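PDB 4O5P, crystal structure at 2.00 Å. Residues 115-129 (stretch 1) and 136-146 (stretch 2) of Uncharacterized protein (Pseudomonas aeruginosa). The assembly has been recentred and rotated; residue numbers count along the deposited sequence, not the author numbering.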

ATOM      1  N   TYR A 115     -12.254  10.530  -1.277  1.00 15.29           N
ATOM      2  CA  TYR A 115     -11.595   9.344  -1.818  1.00 18.34           C
ATOM      3  C   TYR A 115     -10.305   9.735  -2.497  1.00 17.72           C
ATOM      4  O   TYR A 115     -10.278  10.667  -3.293  1.00 19.64           O
ATOM      5  N   CYS A 116      -9.234   9.015  -2.201  1.00 19.98           N
ATOM      6  CA  CYS A 116      -7.970   9.253  -2.875  1.00 19.12           C
ATOM      7  C   CYS A 116      -7.549   8.012  -3.689  1.00 18.87           C
ATOM      8  O   CYS A 116      -7.344   6.939  -3.116  1.00 17.33           O
ATOM      9  N   PRO A 117      -7.416   8.158  -5.024  1.00 14.21           N
ATOM     10  CA  PRO A 117      -6.955   7.050  -5.875  1.00 17.55           C
ATOM     11  C   PRO A 117      -5.581   6.536  -5.497  1.00 14.18           C
ATOM     12  O   PRO A 117      -4.760   7.263  -4.934  1.00 14.70           O
ATOM     13  N   GLY A 118      -5.319   5.282  -5.842  1.00 15.70           N
ATOM     14  CA  GLY A 118      -4.036   4.680  -5.542  1.00 13.68           C
ATOM     15  C   GLY A 118      -2.874   5.201  -6.375  1.00 17.50           C
ATOM     16  O   GLY A 118      -3.053   5.715  -7.487  1.00 16.34           O
ATOM     17  N   VAL A 119      -1.670   5.056  -5.832  1.00 18.67           N
ATOM     18  CA  VAL A 119      -0.460   5.421  -6.554  1.00 16.35           C
ATOM     19  C   VAL A 119      -0.378   4.593  -7.821  1.00 19.72           C
ATOM     20  O   VAL A 119      -0.824   3.438  -7.848  1.00 15.83           O
ATOM     21  N   GLY A 120       0.171   5.185  -8.875  1.00 18.74           N
ATOM     22  CA  GLY A 120       0.293   4.491 -10.146  1.00 20.27           C
ATOM     23  C   GLY A 120      -0.922   4.698 -11.029  1.00 20.59           C
ATOM     24  O   GLY A 120      -0.968   4.231 -12.175  1.00 17.88           O
ATOM     25  N   THR A 121      -1.924   5.375 -10.477  1.00 18.89           N
ATOM     26  CA  THR A 121      -3.105   5.733 -11.236  1.00 17.72           C
ATOM     27  C   THR A 121      -3.250   7.244 -11.291  1.00 18.80           C
ATOM     28  O   THR A 121      -2.728   7.968 -10.432  1.00 19.76           O
ATOM     29  N   VAL A 122      -3.948   7.720 -12.316  1.00 19.44           N
ATOM     30  CA  VAL A 122      -4.112   9.149 -12.538  1.00 20.20           C
ATOM     31  C   VAL A 122      -4.879   9.849 -11.388  1.00 21.09           C
ATOM     32  O   VAL A 122      -5.887   9.326 -10.876  1.00 18.38           O
ATOM     33  N   PHE A 123      -4.375  11.017 -10.981  1.00 19.06           N
ATOM     34  CA  PHE A 123      -4.985  11.824  -9.933  1.00 21.44           C
ATOM     35  C   PHE A 123      -4.864  13.293 -10.335  1.00 19.78           C
ATOM     36  O   PHE A 123      -3.832  13.926 -10.079  1.00 20.66           O
ATOM     37  N   PRO A 124      -5.911  13.829 -10.977  1.00 22.91           N
ATOM     38  CA  PRO A 124      -5.884  15.201 -11.515  1.00 25.61           C
ATOM     39  C   PRO A 124      -5.638  16.238 -10.425  1.00 24.09           C
ATOM     40  O   PRO A 124      -4.922  17.200 -10.678  1.00 24.73           O
ATOM     41  N   ASP A 125      -6.186  16.013  -9.231  1.00 24.91           N
ATOM     42  CA  ASP A 125      -6.087  16.961  -8.122  1.00 25.93           C
ATOM     43  C   ASP A 125      -4.649  17.262  -7.689  1.00 26.84           C
ATOM     44  O   ASP A 125      -4.381  18.308  -7.085  1.00 32.15           O
ATOM     45  N   ILE A 126      -3.736  16.339  -7.981  1.00 22.74           N
ATOM     46  CA  ILE A 126      -2.317  16.527  -7.681  1.00 22.46           C
ATOM     47  C   ILE A 126      -1.496  16.581  -8.979  1.00 22.03           C
ATOM     48  O   ILE A 126      -0.266  16.449  -8.968  1.00 20.86           O
ATOM     49  N   LYS A 127      -2.208  16.772 -10.085  1.00 20.85           N
ATOM     50  CA  LYS A 127      -1.623  16.873 -11.432  1.00 25.14           C
ATOM     51  C   LYS A 127      -0.790  15.664 -11.851  1.00 24.08           C
ATOM     52  O   LYS A 127       0.205  15.803 -12.567  1.00 21.17           O
ATOM     53  N   GLU A 128      -1.199  14.482 -11.389  1.00 22.81           N
ATOM     54  CA  GLU A 128      -0.588  13.230 -11.808  1.00 20.52           C
ATOM     55  C   GLU A 128      -1.427  12.756 -12.975  1.00 21.52           C
ATOM     56  O   GLU A 128      -2.510  12.196 -12.779  1.00 21.72           O
ATOM     57  N   PHE A 129      -0.946  12.990 -14.190  1.00 21.14           N
ATOM     58  CA  PHE A 129      -1.771  12.749 -15.367  1.00 25.76           C
ATOM     59  C   PHE A 129      -1.477  11.448 -16.117  1.00 24.43           C
ATOM     60  O   PHE A 129      -2.216  11.070 -17.029  1.00 26.99           O
ATOM     61  N   LEU A 136       6.438   0.771 -11.788  1.00 42.13           N
ATOM     62  CA  LEU A 136       7.466   1.630 -11.215  1.00 35.83           C
ATOM     63  C   LEU A 136       6.810   2.822 -10.551  1.00 35.55           C
ATOM     64  O   LEU A 136       6.195   3.660 -11.223  1.00 36.12           O
ATOM     65  N   ILE A 137       6.937   2.894  -9.230  1.00 27.90           N
ATOM     66  CA  ILE A 137       6.256   3.923  -8.459  1.00 30.06           C
ATOM     67  C   ILE A 137       7.211   4.691  -7.559  1.00 24.37           C
ATOM     68  O   ILE A 137       7.864   4.111  -6.692  1.00 26.71           O
ATOM     69  N   GLY A 138       7.291   6.001  -7.779  1.00 29.31           N
ATOM     70  CA  GLY A 138       8.136   6.861  -6.972  1.00 24.96           C
ATOM     71  C   GLY A 138       7.427   7.301  -5.704  1.00 22.07           C
ATOM     72  O   GLY A 138       6.205   7.187  -5.595  1.00 22.63           O
ATOM     73  N   ALA A 139       8.194   7.811  -4.748  1.00 16.85           N
ATOM     74  CA  ALA A 139       7.674   8.159  -3.431  1.00 22.26           C
ATOM     75  C   ALA A 139       6.766   9.394  -3.460  1.00 18.11           C
ATOM     76  O   ALA A 139       5.843   9.552  -2.629  1.00 16.33           O
ATOM     77  N   GLU A 140       7.039  10.273  -4.418  1.00 19.92           N
ATOM     78  CA  GLU A 140       6.378  11.569  -4.446  1.00 18.73           C
ATOM     79  C   GLU A 140       4.864  11.434  -4.603  1.00 18.31           C
ATOM     80  O   GLU A 140       4.119  12.226  -4.049  1.00 17.01           O
ATOM     81  N   GLY A 141       4.408  10.412  -5.323  1.00 16.45           N
ATOM     82  CA  GLY A 141       2.979  10.197  -5.494  1.00 15.84           C
ATOM     83  C   GLY A 141       2.288   9.935  -4.162  1.00 19.17           C
ATOM     84  O   GLY A 141       1.182  10.465  -3.881  1.00 15.66           O
ATOM     85  N   GLY A 142       2.956   9.132  -3.328  1.00 13.65           N
ATOM     86  CA  GLY A 142       2.479   8.856  -1.986  1.00 14.92           C
ATOM     87  C   GLY A 142       2.406  10.147  -1.185  1.00 15.87           C
ATOM     88  O   GLY A 142       1.358  10.472  -0.600  1.00 16.41           O
ATOM     89  N   GLU A 143       3.516  10.884  -1.157  1.00 17.19           N
ATOM     90  CA  GLU A 143       3.546  12.138  -0.387  1.00 16.88           C
ATOM     91  C   GLU A 143       2.456  13.125  -0.801  1.00 14.98           C
ATOM     92  O   GLU A 143       1.804  13.748   0.046  1.00 16.78           O
ATOM     93  N   ASN A 144       2.266  13.280  -2.109  1.00 19.61           N
ATOM     94  CA  ASN A 144       1.238  14.180  -2.627  1.00 18.23           C
ATOM     95  C   ASN A 144      -0.166  13.731  -2.248  1.00 18.48           C
ATOM     96  O   ASN A 144      -1.055  14.566  -2.034  1.00 16.76           O
ATOM     97  N   ARG A 145      -0.375  12.417  -2.188  1.00 16.47           N
ATOM     98  CA  ARG A 145      -1.671  11.887  -1.739  1.00 18.77           C
ATOM     99  C   ARG A 145      -1.951  12.152  -0.246  1.00 15.31           C
ATOM    100  O   ARG A 145      -3.070  12.527   0.139  1.00 18.36           O
ATOM    101  N   ILE A 146      -0.935  11.954   0.587  1.00 15.72           N
ATOM    102  CA  ILE A 146      -1.036  12.309   2.007  1.00 16.58           C
ATOM    103  C   ILE A 146      -1.367  13.802   2.169  1.00 18.59           C
ATOM    104  O   ILE A 146      -2.282  14.177   2.906  1.00 16.35           O
TER

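What holds the helix of stretch 2 against the loop of stretch 1? Chiefly Arg145, which has more surface covered by the other stretch than any other residue here. Its CA-to-CB bond points sideways, but an extended chain (chi1 m, chi2 and chi3 t) brings the guanidinium in among the loop residues. On the way, Arg145 CG passes 3.5 Å from Cys116 SG, and Arg145 CD lies 3.7 Å from Val119 CG1. Phe123, chi1 t, places CD2 of its ring over one face of the guanidinium, while the backbone N of Val119 lies over the opposite face.

How are the donors of Arg145 satisfied? Each guanidinium nitrogen has an acceptor. Arg145 NE donates to Pro117 O at 2.9 Å. Arg145 NH1 serves two acceptors, Glu128 OE1 across the contact at 2.9 Å and Gly141 O one helical turn back, also at 2.9 Å, so the side chain is tied to its own helix as well as to the loop. Arg145 NH2 donates to Glu128 OE2 at 3.0 Å and makes a weak bond to Gly118 O at 3.2 Å. Thr121 O is only 3.0 Å from Arg145 NH2, yet the angle is too poor for a hydrogen bond.

What does Glu128 gain from pointing toward the helix? With chi1 and chi2 both t, its carboxylate meets the guanidinium side-on, near its plane, and both oxygens accept hydrogen bonds within a salt bridge, so the charge of the buried Arg145 is paired with that of the partly exposed Glu128. A water adds to this: it donates to Glu128 OE1 at 2.6 Å and accepts from Asn144 ND2 at 3.1 Å, linking the carboxylate to the helix a second time. Gly118 O, besides its weak bond from Arg145, accepts from Thr121 OG1 at 2.6 Å and, across the type II turn, from Thr121 N at 3.2 Å.

Which apolar side chains pack around this polar network? Ile126, chi1 p and chi2 t, points toward the helix; its CD1 lies 3.8 Å from Asn144 CB and 3.5 Å from Arg145 NH1. Val119, chi1 m, places CB 3.7 Å from Ile137 CG2 and CG1 3.8 Å from Gly142 N, against helix backbone that carries no side chain at Gly141 or Gly142. Ile137 points toward the loop with both chi angles off the usual wells, and its CD1 comes within 4.2 Å of Gly120 CA. A CB on Gly120 would sit tightly against that methyl, and the backbone angles there call for glycine in any case.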

ATOM      1  CB  TYR A 115     -12.494   8.628  -2.839  1.00 18.13           C
ATOM      2  CG  TYR A 115     -11.754   7.555  -3.617  1.00 18.92           C
ATOM      3  CD1 TYR A 115     -11.530   6.293  -3.066  1.00 19.23           C
ATOM      4  CD2 TYR A 115     -11.250   7.813  -4.890  1.00 17.01           C
ATOM      5  CE1 TYR A 115     -10.837   5.313  -3.768  1.00 16.42           C
ATOM      6  CE2 TYR A 115     -10.555   6.847  -5.594  1.00 15.79           C
ATOM      7  CZ  TYR A 115     -10.348   5.607  -5.031  1.00 18.87           C
ATOM      8  OH  TYR A 115      -9.675   4.644  -5.741  1.00 16.53           O
ATOM      9  CB  CYS A 116      -6.912   9.616  -1.834  1.00 17.15           C
ATOM     10  SG  CYS A 116      -5.285   9.944  -2.508  1.00 18.03           S
ATOM     11  CB  PRO A 117      -6.888   7.668  -7.282  1.00 17.90           C
ATOM     12  CG  PRO A 117      -7.022   9.153  -7.094  1.00 18.95           C
ATOM     13  CD  PRO A 117      -7.742   9.368  -5.808  1.00 19.03           C
ATOM     14  CB  VAL A 119       0.804   5.183  -5.719  1.00 16.04           C
ATOM     15  CG1 VAL A 119       0.911   6.215  -4.617  1.00 16.47           C
ATOM     16  CG2 VAL A 119       0.815   3.754  -5.155  1.00 16.96           C
ATOM     17  CB  THR A 121      -4.384   5.103 -10.657  1.00 18.89           C
ATOM     18  OG1 THR A 121      -4.765   5.792  -9.463  1.00 16.76           O
ATOM     19  CG2 THR A 121      -4.160   3.625 -10.354  1.00 20.47           C
ATOM     20  CB  VAL A 122      -4.791   9.389 -13.903  1.00 21.09           C
ATOM     21  CG1 VAL A 122      -5.320  10.785 -14.011  1.00 20.50           C
ATOM     22  CG2 VAL A 122      -3.805   9.084 -15.047  1.00 22.79           C
ATOM     23  CB  PHE A 123      -4.268  11.607  -8.598  1.00 17.29           C
ATOM     24  CG  PHE A 123      -5.065  12.058  -7.389  1.00 21.40           C
ATOM     25  CD1 PHE A 123      -6.349  12.576  -7.533  1.00 24.07           C
ATOM     26  CD2 PHE A 123      -4.517  11.981  -6.113  1.00 19.94           C
ATOM     27  CE1 PHE A 123      -7.078  12.992  -6.425  1.00 21.26           C
ATOM     28  CE2 PHE A 123      -5.242  12.397  -5.001  1.00 22.22           C
ATOM     29  CZ  PHE A 123      -6.523  12.912  -5.164  1.00 20.43           C
ATOM     30  CB  PRO A 124      -7.286  15.373 -12.107  1.00 26.89           C
ATOM     31  CG  PRO A 124      -7.736  13.963 -12.430  1.00 22.31           C
ATOM     32  CD  PRO A 124      -7.152  13.110 -11.330  1.00 23.60           C
ATOM     33  CB  ASP A 125      -6.892  16.470  -6.905  1.00 24.25           C
ATOM     34  CG  ASP A 125      -8.382  16.379  -7.181  1.00 30.92           C
ATOM     35  OD1 ASP A 125      -8.759  16.093  -8.343  1.00 32.50           O
ATOM     36  OD2 ASP A 125      -9.181  16.581  -6.232  1.00 25.55           O
ATOM     37  CB  ILE A 126      -1.781  15.421  -6.751  1.00 21.90           C
ATOM     38  CG1 ILE A 126      -1.973  14.040  -7.386  1.00 20.24           C
ATOM     39  CG2 ILE A 126      -2.463  15.504  -5.365  1.00 20.12           C
ATOM     40  CD1 ILE A 126      -1.061  12.978  -6.799  1.00 18.48           C
ATOM     41  CB  LYS A 127      -0.829  18.172 -11.596  1.00 27.52           C
ATOM     42  CG  LYS A 127      -1.711  19.413 -11.535  1.00 30.54           C
ATOM     43  CD  LYS A 127      -0.907  20.693 -11.718  1.00 33.80           C
ATOM     44  CE  LYS A 127      -0.057  20.967 -10.508  1.00 31.49           C
ATOM     45  NZ  LYS A 127       0.218  22.423 -10.394  1.00 44.52           N
ATOM     46  CB  GLU A 128      -0.647  12.212 -10.671  1.00 16.68           C
ATOM     47  CG  GLU A 128       0.064  10.886 -10.954  1.00 23.81           C
ATOM     48  CD  GLU A 128       0.362  10.129  -9.672  1.00 23.54           C
ATOM     49  OE1 GLU A 128       0.640  10.802  -8.648  1.00 19.85           O
ATOM     50  OE2 GLU A 128       0.310   8.879  -9.673  1.00 21.47           O
ATOM     51  CB  PHE A 129      -1.716  13.962 -16.293  1.00 25.37           C
ATOM     52  CG  PHE A 129      -2.378  15.181 -15.711  1.00 23.84           C
ATOM     53  CD1 PHE A 129      -3.709  15.133 -15.320  1.00 24.13           C
ATOM     54  CD2 PHE A 129      -1.679  16.370 -15.561  1.00 24.36           C
ATOM     55  CE1 PHE A 129      -4.346  16.258 -14.787  1.00 27.07           C
ATOM     56  CE2 PHE A 129      -2.301  17.493 -15.034  1.00 27.41           C
ATOM     57  CZ  PHE A 129      -3.642  17.436 -14.643  1.00 26.45           C
ATOM     58  CB  LEU A 136       8.456   2.103 -12.273  1.00 40.15           C
ATOM     59  CG  LEU A 136       9.901   1.852 -11.858  1.00 42.49           C
ATOM     60  CD1 LEU A 136       9.996   0.503 -11.159  1.00 37.90           C
ATOM     61  CD2 LEU A 136      10.826   1.902 -13.060  1.00 43.40           C
ATOM     62  CB  ILE A 137       5.120   3.319  -7.609  1.00 28.31           C
ATOM     63  CG1 ILE A 137       4.512   2.102  -8.323  1.00 31.75           C
ATOM     64  CG2 ILE A 137       4.083   4.391  -7.289  1.00 24.40           C
ATOM     65  CD1 ILE A 137       2.992   1.975  -8.228  1.00 23.86           C
ATOM     66  CB  ALA A 139       8.833   8.375  -2.469  1.00 16.47           C
ATOM     67  CB  GLU A 140       6.993  12.495  -5.523  1.00 21.26           C
ATOM     68  CG  GLU A 140       6.542  12.247  -6.955  1.00 27.54           C
ATOM     69  CD  GLU A 140       7.307  11.129  -7.657  1.00 32.57           C
ATOM     70  OE1 GLU A 140       8.254  10.561  -7.060  1.00 33.07           O
ATOM     71  OE2 GLU A 140       6.960  10.820  -8.817  1.00 33.80           O
ATOM     72  CB  GLU A 143       4.927  12.801  -0.476  1.00 19.34           C
ATOM     73  CG  GLU A 143       4.968  14.220   0.080  1.00 17.90           C
ATOM     74  CD  GLU A 143       6.336  14.872  -0.041  1.00 23.62           C
ATOM     75  OE1 GLU A 143       6.873  14.952  -1.168  1.00 27.50           O
ATOM     76  OE2 GLU A 143       6.881  15.311   0.992  1.00 20.37           O
ATOM     77  CB  ASN A 144       1.328  14.288  -4.151  1.00 17.83           C
ATOM     78  CG  ASN A 144       2.594  14.971  -4.618  1.00 22.56           C
ATOM     79  OD1 ASN A 144       3.242  15.712  -3.866  1.00 22.91           O
ATOM     80  ND2 ASN A 144       2.955  14.729  -5.872  1.00 22.02           N
ATOM     81  CB  ARG A 145      -1.766  10.389  -2.074  1.00 15.81           C
ATOM     82  CG  ARG A 145      -1.932  10.156  -3.577  1.00 15.39           C
ATOM     83  CD  ARG A 145      -1.808   8.673  -3.962  1.00 14.08           C
ATOM     84  NE  ARG A 145      -2.150   8.464  -5.365  1.00 14.96           N
ATOM     85  CZ  ARG A 145      -1.418   8.900  -6.385  1.00 16.32           C
ATOM     86  NH1 ARG A 145      -0.293   9.586  -6.171  1.00 15.73           N
ATOM     87  NH2 ARG A 145      -1.804   8.649  -7.627  1.00 16.49           N
ATOM     88  CB  ILE A 146       0.282  11.976   2.754  1.00 17.74           C
ATOM     89  CG1 ILE A 146       0.550  10.469   2.691  1.00 14.10           C
ATOM     90  CG2 ILE A 146       0.197  12.381   4.213  1.00 13.04           C
ATOM     91  CD1 ILE A 146       2.003  10.119   2.875  1.00 14.41           C
TER
HETATM   92  O   HOH W   1       2.372  12.554  -7.938  1.00 23.69           O